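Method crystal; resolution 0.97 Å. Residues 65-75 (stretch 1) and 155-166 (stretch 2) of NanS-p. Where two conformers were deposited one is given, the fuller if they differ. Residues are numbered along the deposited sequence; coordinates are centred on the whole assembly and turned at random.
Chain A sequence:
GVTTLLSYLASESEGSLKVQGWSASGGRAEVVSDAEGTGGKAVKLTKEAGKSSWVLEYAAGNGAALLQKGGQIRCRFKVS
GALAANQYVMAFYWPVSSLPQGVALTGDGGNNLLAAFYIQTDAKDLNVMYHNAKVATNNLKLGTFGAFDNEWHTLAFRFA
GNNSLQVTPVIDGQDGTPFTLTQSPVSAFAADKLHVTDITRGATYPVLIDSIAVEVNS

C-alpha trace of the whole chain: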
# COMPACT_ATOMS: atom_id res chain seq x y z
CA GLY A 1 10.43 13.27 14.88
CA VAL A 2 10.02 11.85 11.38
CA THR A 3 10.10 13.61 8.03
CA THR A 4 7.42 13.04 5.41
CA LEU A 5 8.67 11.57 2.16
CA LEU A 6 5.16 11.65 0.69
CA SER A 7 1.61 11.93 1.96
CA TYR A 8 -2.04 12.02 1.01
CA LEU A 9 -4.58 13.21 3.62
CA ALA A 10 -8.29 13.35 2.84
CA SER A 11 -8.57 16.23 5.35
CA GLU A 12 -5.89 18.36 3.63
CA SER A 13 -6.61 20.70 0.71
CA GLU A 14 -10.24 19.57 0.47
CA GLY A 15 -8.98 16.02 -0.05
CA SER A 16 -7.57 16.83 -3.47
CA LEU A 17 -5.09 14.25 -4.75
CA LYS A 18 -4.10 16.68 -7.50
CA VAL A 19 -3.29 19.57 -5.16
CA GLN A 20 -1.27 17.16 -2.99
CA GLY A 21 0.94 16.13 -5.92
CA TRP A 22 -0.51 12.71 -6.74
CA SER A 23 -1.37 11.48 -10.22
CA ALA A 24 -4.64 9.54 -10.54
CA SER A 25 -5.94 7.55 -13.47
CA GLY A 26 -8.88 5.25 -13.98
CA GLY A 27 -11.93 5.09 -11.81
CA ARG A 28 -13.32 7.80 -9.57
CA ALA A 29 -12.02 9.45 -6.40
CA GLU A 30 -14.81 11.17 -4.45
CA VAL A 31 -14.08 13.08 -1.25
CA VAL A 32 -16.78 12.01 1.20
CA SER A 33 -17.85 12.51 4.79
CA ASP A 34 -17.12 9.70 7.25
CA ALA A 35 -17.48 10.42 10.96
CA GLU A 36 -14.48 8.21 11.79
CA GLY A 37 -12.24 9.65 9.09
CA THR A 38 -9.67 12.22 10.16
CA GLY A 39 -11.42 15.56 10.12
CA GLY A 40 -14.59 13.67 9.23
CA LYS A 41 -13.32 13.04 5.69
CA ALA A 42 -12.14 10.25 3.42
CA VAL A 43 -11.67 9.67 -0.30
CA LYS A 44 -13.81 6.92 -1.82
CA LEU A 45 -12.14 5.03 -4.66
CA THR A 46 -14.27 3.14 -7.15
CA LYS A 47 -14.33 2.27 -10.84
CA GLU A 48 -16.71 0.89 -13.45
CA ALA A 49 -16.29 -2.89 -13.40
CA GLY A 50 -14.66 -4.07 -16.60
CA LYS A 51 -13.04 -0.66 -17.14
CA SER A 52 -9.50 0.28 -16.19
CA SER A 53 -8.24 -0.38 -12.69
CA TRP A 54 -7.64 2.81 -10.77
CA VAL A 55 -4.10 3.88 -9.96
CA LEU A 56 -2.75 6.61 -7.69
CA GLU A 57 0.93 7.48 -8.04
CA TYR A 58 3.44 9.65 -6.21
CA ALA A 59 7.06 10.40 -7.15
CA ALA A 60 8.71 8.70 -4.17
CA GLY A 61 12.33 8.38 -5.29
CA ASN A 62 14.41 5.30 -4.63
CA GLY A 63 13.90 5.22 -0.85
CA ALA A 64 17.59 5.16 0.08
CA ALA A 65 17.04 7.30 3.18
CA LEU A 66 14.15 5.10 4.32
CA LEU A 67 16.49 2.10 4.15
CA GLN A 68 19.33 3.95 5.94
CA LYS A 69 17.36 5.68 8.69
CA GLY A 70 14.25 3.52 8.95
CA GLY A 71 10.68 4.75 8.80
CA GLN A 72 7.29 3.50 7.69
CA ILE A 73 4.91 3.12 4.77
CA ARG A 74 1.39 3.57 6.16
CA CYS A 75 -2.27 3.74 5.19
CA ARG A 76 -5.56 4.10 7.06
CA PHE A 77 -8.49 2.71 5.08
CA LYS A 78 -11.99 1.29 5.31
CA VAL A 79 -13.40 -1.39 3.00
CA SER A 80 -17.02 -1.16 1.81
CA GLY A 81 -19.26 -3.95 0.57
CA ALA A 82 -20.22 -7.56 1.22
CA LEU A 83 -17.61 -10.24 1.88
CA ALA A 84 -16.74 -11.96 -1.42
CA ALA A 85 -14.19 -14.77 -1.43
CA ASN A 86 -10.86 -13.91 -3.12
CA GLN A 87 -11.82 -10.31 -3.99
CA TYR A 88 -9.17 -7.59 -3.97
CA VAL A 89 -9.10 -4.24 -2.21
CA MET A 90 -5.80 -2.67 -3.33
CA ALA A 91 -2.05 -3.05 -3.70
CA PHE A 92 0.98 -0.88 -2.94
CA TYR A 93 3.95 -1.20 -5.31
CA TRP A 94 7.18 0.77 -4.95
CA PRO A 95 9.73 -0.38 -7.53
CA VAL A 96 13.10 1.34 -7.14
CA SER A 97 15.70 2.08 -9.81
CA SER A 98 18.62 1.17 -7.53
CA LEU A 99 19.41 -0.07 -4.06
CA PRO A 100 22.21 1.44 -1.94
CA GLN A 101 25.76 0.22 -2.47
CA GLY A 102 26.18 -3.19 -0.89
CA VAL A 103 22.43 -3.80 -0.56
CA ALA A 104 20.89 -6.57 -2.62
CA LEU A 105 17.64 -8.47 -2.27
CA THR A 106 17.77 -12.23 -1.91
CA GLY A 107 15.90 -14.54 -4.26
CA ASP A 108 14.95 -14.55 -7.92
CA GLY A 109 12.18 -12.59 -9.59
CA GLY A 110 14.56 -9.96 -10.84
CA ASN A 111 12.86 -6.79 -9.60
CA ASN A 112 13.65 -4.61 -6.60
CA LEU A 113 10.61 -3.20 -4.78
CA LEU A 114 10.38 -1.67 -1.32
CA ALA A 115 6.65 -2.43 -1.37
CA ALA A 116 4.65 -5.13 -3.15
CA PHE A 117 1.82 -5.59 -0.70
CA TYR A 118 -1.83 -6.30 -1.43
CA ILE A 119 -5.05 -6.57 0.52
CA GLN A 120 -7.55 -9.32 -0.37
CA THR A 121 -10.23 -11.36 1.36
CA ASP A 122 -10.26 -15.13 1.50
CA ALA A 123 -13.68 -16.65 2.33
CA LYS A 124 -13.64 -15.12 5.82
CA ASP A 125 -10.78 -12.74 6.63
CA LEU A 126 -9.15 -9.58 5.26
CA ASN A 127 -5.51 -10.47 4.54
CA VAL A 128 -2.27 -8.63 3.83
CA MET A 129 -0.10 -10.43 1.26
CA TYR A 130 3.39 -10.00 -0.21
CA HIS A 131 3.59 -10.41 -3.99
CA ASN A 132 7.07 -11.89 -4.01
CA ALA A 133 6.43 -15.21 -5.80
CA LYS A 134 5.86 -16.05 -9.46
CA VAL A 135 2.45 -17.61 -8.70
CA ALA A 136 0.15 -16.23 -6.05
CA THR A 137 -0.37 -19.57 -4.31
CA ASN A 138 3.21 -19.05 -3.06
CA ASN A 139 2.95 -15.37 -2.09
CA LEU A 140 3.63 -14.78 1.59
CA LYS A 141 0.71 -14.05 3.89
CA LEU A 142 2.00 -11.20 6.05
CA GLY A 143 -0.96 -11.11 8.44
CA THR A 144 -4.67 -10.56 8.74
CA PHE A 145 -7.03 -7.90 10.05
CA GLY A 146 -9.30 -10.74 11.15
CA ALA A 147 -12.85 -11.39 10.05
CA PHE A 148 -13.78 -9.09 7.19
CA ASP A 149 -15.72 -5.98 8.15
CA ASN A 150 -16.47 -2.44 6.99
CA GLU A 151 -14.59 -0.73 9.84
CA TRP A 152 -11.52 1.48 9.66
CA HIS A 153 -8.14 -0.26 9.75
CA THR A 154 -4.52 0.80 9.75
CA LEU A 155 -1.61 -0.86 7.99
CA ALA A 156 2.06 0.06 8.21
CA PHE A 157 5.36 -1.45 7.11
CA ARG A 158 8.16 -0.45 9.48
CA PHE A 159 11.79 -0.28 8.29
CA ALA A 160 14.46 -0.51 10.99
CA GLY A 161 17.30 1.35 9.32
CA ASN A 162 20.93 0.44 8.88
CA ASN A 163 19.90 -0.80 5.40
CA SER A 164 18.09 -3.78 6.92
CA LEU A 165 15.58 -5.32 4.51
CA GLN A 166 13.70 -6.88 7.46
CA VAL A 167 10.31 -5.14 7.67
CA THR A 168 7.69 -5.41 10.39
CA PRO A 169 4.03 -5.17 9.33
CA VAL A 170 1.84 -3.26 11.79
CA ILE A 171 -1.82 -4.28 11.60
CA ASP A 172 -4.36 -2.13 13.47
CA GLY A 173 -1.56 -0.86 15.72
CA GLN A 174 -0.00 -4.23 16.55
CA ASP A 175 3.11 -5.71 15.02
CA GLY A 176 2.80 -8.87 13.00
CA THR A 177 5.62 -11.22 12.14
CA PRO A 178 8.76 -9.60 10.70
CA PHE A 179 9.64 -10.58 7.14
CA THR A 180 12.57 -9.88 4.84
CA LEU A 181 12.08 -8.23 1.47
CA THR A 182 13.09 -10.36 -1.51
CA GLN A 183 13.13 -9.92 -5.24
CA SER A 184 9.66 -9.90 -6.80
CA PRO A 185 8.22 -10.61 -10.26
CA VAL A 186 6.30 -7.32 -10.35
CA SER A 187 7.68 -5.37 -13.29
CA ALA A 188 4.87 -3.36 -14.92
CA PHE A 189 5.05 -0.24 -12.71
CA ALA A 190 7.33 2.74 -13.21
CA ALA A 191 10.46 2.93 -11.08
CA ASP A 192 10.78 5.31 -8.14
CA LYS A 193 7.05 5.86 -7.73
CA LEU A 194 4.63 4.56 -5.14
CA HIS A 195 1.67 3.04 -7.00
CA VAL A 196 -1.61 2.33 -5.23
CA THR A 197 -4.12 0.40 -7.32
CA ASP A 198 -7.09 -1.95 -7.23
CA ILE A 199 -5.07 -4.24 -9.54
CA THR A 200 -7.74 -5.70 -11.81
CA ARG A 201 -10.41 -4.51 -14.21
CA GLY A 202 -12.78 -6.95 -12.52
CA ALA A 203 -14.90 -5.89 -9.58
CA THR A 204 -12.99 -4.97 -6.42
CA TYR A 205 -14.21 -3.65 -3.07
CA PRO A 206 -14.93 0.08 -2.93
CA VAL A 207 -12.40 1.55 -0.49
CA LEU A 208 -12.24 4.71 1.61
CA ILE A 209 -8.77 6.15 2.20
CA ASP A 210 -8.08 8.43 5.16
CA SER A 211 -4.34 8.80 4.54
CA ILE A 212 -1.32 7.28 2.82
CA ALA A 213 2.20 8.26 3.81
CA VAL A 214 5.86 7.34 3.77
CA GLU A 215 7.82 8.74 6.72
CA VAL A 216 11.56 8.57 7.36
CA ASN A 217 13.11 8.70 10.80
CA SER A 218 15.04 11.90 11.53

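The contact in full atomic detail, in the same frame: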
# COMPACT_ATOMS: atom_id res chain seq x y z
N ALA A 65 17.03 6.80 1.81
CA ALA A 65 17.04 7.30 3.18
C ALA A 65 16.14 6.48 4.08
O ALA A 65 16.44 6.29 5.27
CB ALA A 65 16.64 8.78 3.23
N LEU A 66 15.00 6.01 3.56
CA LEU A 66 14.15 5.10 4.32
C LEU A 66 14.93 3.86 4.74
O LEU A 66 14.87 3.43 5.90
CB LEU A 66 12.92 4.72 3.49
CG LEU A 66 12.00 3.67 4.11
CD1 LEU A 66 11.38 4.13 5.41
CD2 LEU A 66 10.90 3.30 3.11
N LEU A 67 15.70 3.28 3.82
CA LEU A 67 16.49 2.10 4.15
C LEU A 67 17.57 2.42 5.18
O LEU A 67 17.82 1.62 6.09
CB LEU A 67 17.14 1.53 2.90
CG LEU A 67 16.17 0.83 1.94
CD1 LEU A 67 16.86 0.50 0.62
CD2 LEU A 67 15.64 -0.45 2.55
N GLN A 68 18.22 3.59 5.06
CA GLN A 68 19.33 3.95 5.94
C GLN A 68 18.83 4.29 7.34
O GLN A 68 19.40 3.84 8.35
CB GLN A 68 20.09 5.14 5.34
CG GLN A 68 21.15 5.80 6.23
CD GLN A 68 21.43 7.26 5.82
OE1 GLN A 68 21.16 7.66 4.69
NE2 GLN A 68 21.95 8.05 6.75
N LYS A 69 17.80 5.13 7.42
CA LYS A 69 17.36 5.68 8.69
C LYS A 69 16.20 4.93 9.30
O LYS A 69 15.92 5.11 10.50
CB LYS A 69 16.94 7.14 8.48
CG LYS A 69 18.05 8.05 8.00
CD LYS A 69 17.55 9.48 7.79
CE LYS A 69 18.63 10.39 7.22
NZ LYS A 69 18.07 11.33 6.21
N GLY A 70 15.50 4.11 8.52
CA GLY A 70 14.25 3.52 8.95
C GLY A 70 13.10 4.49 8.79
O GLY A 70 13.28 5.68 8.48
N GLY A 71 11.90 3.98 8.99
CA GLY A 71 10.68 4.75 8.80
C GLY A 71 9.52 3.80 8.57
O GLY A 71 9.58 2.64 8.96
N GLN A 72 8.48 4.32 7.91
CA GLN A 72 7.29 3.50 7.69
C GLN A 72 6.59 3.91 6.40
O GLN A 72 6.65 5.06 5.97
CB GLN A 72 6.28 3.64 8.84
CG GLN A 72 6.78 3.22 10.20
CD GLN A 72 5.64 2.98 11.16
OE1 GLN A 72 4.58 3.59 11.04
NE2 GLN A 72 5.84 2.07 12.09
N ILE A 73 5.93 2.92 5.79
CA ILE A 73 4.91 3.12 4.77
C ILE A 73 3.59 2.83 5.46
O ILE A 73 3.45 1.77 6.09
CB ILE A 73 5.11 2.13 3.61
CG1 ILE A 73 6.52 2.22 3.01
CG2 ILE A 73 4.02 2.31 2.55
CD1 ILE A 73 6.84 1.11 2.02
N ARG A 74 2.61 3.74 5.39
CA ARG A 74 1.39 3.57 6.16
C ARG A 74 0.15 3.99 5.38
O ARG A 74 0.20 4.84 4.49
CB ARG A 74 1.42 4.31 7.50
CG ARG A 74 1.68 5.78 7.41
CD ARG A 74 1.49 6.41 8.78
NE ARG A 74 1.82 7.83 8.82
CZ ARG A 74 0.96 8.81 8.56
NH1 ARG A 74 -0.28 8.55 8.19
NH2 ARG A 74 1.36 10.07 8.65
N CYS A 75 -0.98 3.38 5.75
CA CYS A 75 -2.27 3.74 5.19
C CYS A 75 -3.36 3.43 6.21
O CYS A 75 -3.34 2.38 6.85
CB CYS A 75 -2.52 2.92 3.92
SG CYS A 75 -4.13 3.16 3.11
N LEU A 155 -2.65 0.05 8.44
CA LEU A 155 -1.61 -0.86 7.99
C LEU A 155 -0.33 -0.07 7.86
O LEU A 155 -0.34 1.01 7.26
CB LEU A 155 -2.00 -1.47 6.64
CG LEU A 155 -0.98 -2.42 6.01
CD1 LEU A 155 -0.71 -3.61 6.89
CD2 LEU A 155 -1.47 -2.88 4.63
N ALA A 156 0.77 -0.57 8.39
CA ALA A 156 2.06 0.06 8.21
C ALA A 156 3.10 -1.02 7.98
O ALA A 156 2.92 -2.18 8.37
CB ALA A 156 2.45 0.95 9.39
N PHE A 157 4.19 -0.61 7.34
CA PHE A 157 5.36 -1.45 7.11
C PHE A 157 6.54 -0.66 7.65
O PHE A 157 6.88 0.39 7.12
CB PHE A 157 5.51 -1.75 5.62
CG PHE A 157 4.34 -2.49 5.08
CD1 PHE A 157 4.27 -3.87 5.20
CD2 PHE A 157 3.26 -1.82 4.54
CE1 PHE A 157 3.17 -4.57 4.75
CE2 PHE A 157 2.17 -2.52 4.06
CZ PHE A 157 2.12 -3.90 4.18
N ARG A 158 7.12 -1.15 8.75
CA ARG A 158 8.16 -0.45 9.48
C ARG A 158 9.53 -0.96 9.08
O ARG A 158 9.80 -2.17 9.16
CB ARG A 158 7.97 -0.59 11.00
CG ARG A 158 8.90 0.30 11.80
CD ARG A 158 8.61 0.28 13.31
NE ARG A 158 8.85 -1.05 13.87
CZ ARG A 158 7.93 -1.85 14.40
NH1 ARG A 158 6.66 -1.47 14.53
NH2 ARG A 158 8.30 -3.06 14.81
N PHE A 159 10.40 -0.04 8.65
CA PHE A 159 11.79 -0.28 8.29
C PHE A 159 12.67 0.13 9.47
O PHE A 159 12.45 1.17 10.09
CB PHE A 159 12.16 0.54 7.05
CG PHE A 159 11.51 0.06 5.77
CD1 PHE A 159 10.15 0.23 5.53
CD2 PHE A 159 12.27 -0.57 4.80
CE1 PHE A 159 9.56 -0.23 4.37
CE2 PHE A 159 11.69 -1.02 3.62
CZ PHE A 159 10.34 -0.85 3.41
N ALA A 160 13.66 -0.70 9.79
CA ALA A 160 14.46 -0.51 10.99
C ALA A 160 15.66 0.39 10.80
O ALA A 160 16.20 0.91 11.78
CB ALA A 160 14.96 -1.86 11.51
N GLY A 161 16.11 0.58 9.57
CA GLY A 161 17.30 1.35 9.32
C GLY A 161 18.52 0.46 9.20
O GLY A 161 18.44 -0.77 9.20
N ASN A 162 19.66 1.12 9.07
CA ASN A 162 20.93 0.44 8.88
C ASN A 162 20.91 -0.44 7.64
O ASN A 162 21.65 -1.42 7.56
CB ASN A 162 21.34 -0.35 10.12
CG ASN A 162 21.79 0.55 11.25
OD1 ASN A 162 21.21 0.54 12.33
ND2 ASN A 162 22.82 1.35 11.00
N ASN A 163 20.07 -0.09 6.67
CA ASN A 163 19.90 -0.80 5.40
C ASN A 163 19.32 -2.19 5.58
O ASN A 163 19.32 -2.98 4.62
CB ASN A 163 21.17 -0.83 4.56
CG ASN A 163 21.48 0.50 3.93
OD1 ASN A 163 20.61 1.37 3.79
ND2 ASN A 163 22.73 0.68 3.53
N SER A 164 18.75 -2.50 6.74
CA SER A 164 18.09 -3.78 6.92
C SER A 164 16.87 -3.87 6.00
O SER A 164 16.06 -2.95 5.92
CB SER A 164 17.65 -3.94 8.37
OG SER A 164 16.88 -5.13 8.51
N LEU A 165 16.74 -5.01 5.34
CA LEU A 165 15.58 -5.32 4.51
C LEU A 165 14.52 -6.09 5.29
O LEU A 165 13.55 -6.58 4.70
CB LEU A 165 16.05 -6.06 3.26
CG LEU A 165 16.98 -5.24 2.35
CD1 LEU A 165 17.71 -6.13 1.36
CD2 LEU A 165 16.21 -4.17 1.61
N GLN A 166 14.67 -6.21 6.60
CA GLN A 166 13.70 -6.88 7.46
C GLN A 166 12.66 -5.87 7.93
O GLN A 166 12.97 -4.96 8.72
CB GLN A 166 14.42 -7.51 8.64
CG GLN A 166 13.49 -8.16 9.63
CD GLN A 166 14.27 -8.90 10.67
OE1 GLN A 166 14.86 -8.27 11.56
NE2 GLN A 166 14.33 -10.21 10.54
O HOH W 1 15.82 -0.27 6.85
O HOH W 2 5.33 1.16 14.42

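Two antiparallel strands, strand 71-75 and the strand that runs through 155-159, are joined by a ladder of backbone hydrogen bonds. Gly-71, Ile-73 and Cys-75 face Phe-159, Phe-157 and Leu-155, and each pair exchanges two bonds: Phe-159 N to Gly-71 O (2.8 Å) and Gly-71 N to Phe-159 O (3.1 Å), Phe-157 N to Ile-73 O (2.8 Å) and Ile-73 N to Phe-157 O (3.0 Å), Cys-75 N to Leu-155 O and Leu-155 N to Cys-75 O (both 2.9 Å). Between these rungs, CA-H groups approach the same carbonyls, as where Ala-156 CA lies 3.1 Å from Ile-73 O.

Beyond the ladder, the helix end meets a type I' turn, Gly-161 to Ser-164. Carbonyls left free as the helix finishes accept turn amides: Asn-163 N donates to Leu-67 O (2.9 Å) and Asn-162 N to Gln-68 O (2.8 Å). Both asparagines have positive phi, which this residue tolerates comparatively well. A water accepts from Gly-161 N (2.9 Å) beside this junction.

Glycine suits the crossing. Gly-70, with positive phi, brings its CA to 3.2 Å from Phe-159 O; a CB would clash with that oxygen. At Gly-71 a CB would strike Leu-66 CD1. At Gly-161 a CB would be a tight fit against the helix end, and its backbone angles by themselves call for glycine.

The sheet's two faces differ. On the face of Ile-73, Phe-157 and Phe-159, buried apolar side chains pack together. Leu-66 CD2 sits over the Phe-159 ring, 4.0 Å from its centroid, while Ile-73 CD1 approaches Phe-159 CE1 (3.8 Å) and Leu-67 CD2 meets Leu-165 CD2 (3.9 Å). The other face carries Gln-72, Arg-74, Ala-156 and Arg-158. At the non-hydrogen-bonded pair Arg-74 and Ala-156 the CA atoms are 4.1 Å apart, and Ala-156 CB lies 4.0 Å from Arg-74 CB. A second water accepts from Arg-158 NH1 (2.9 Å) and, weakly, from Gln-72 NE2 (2.6 Å).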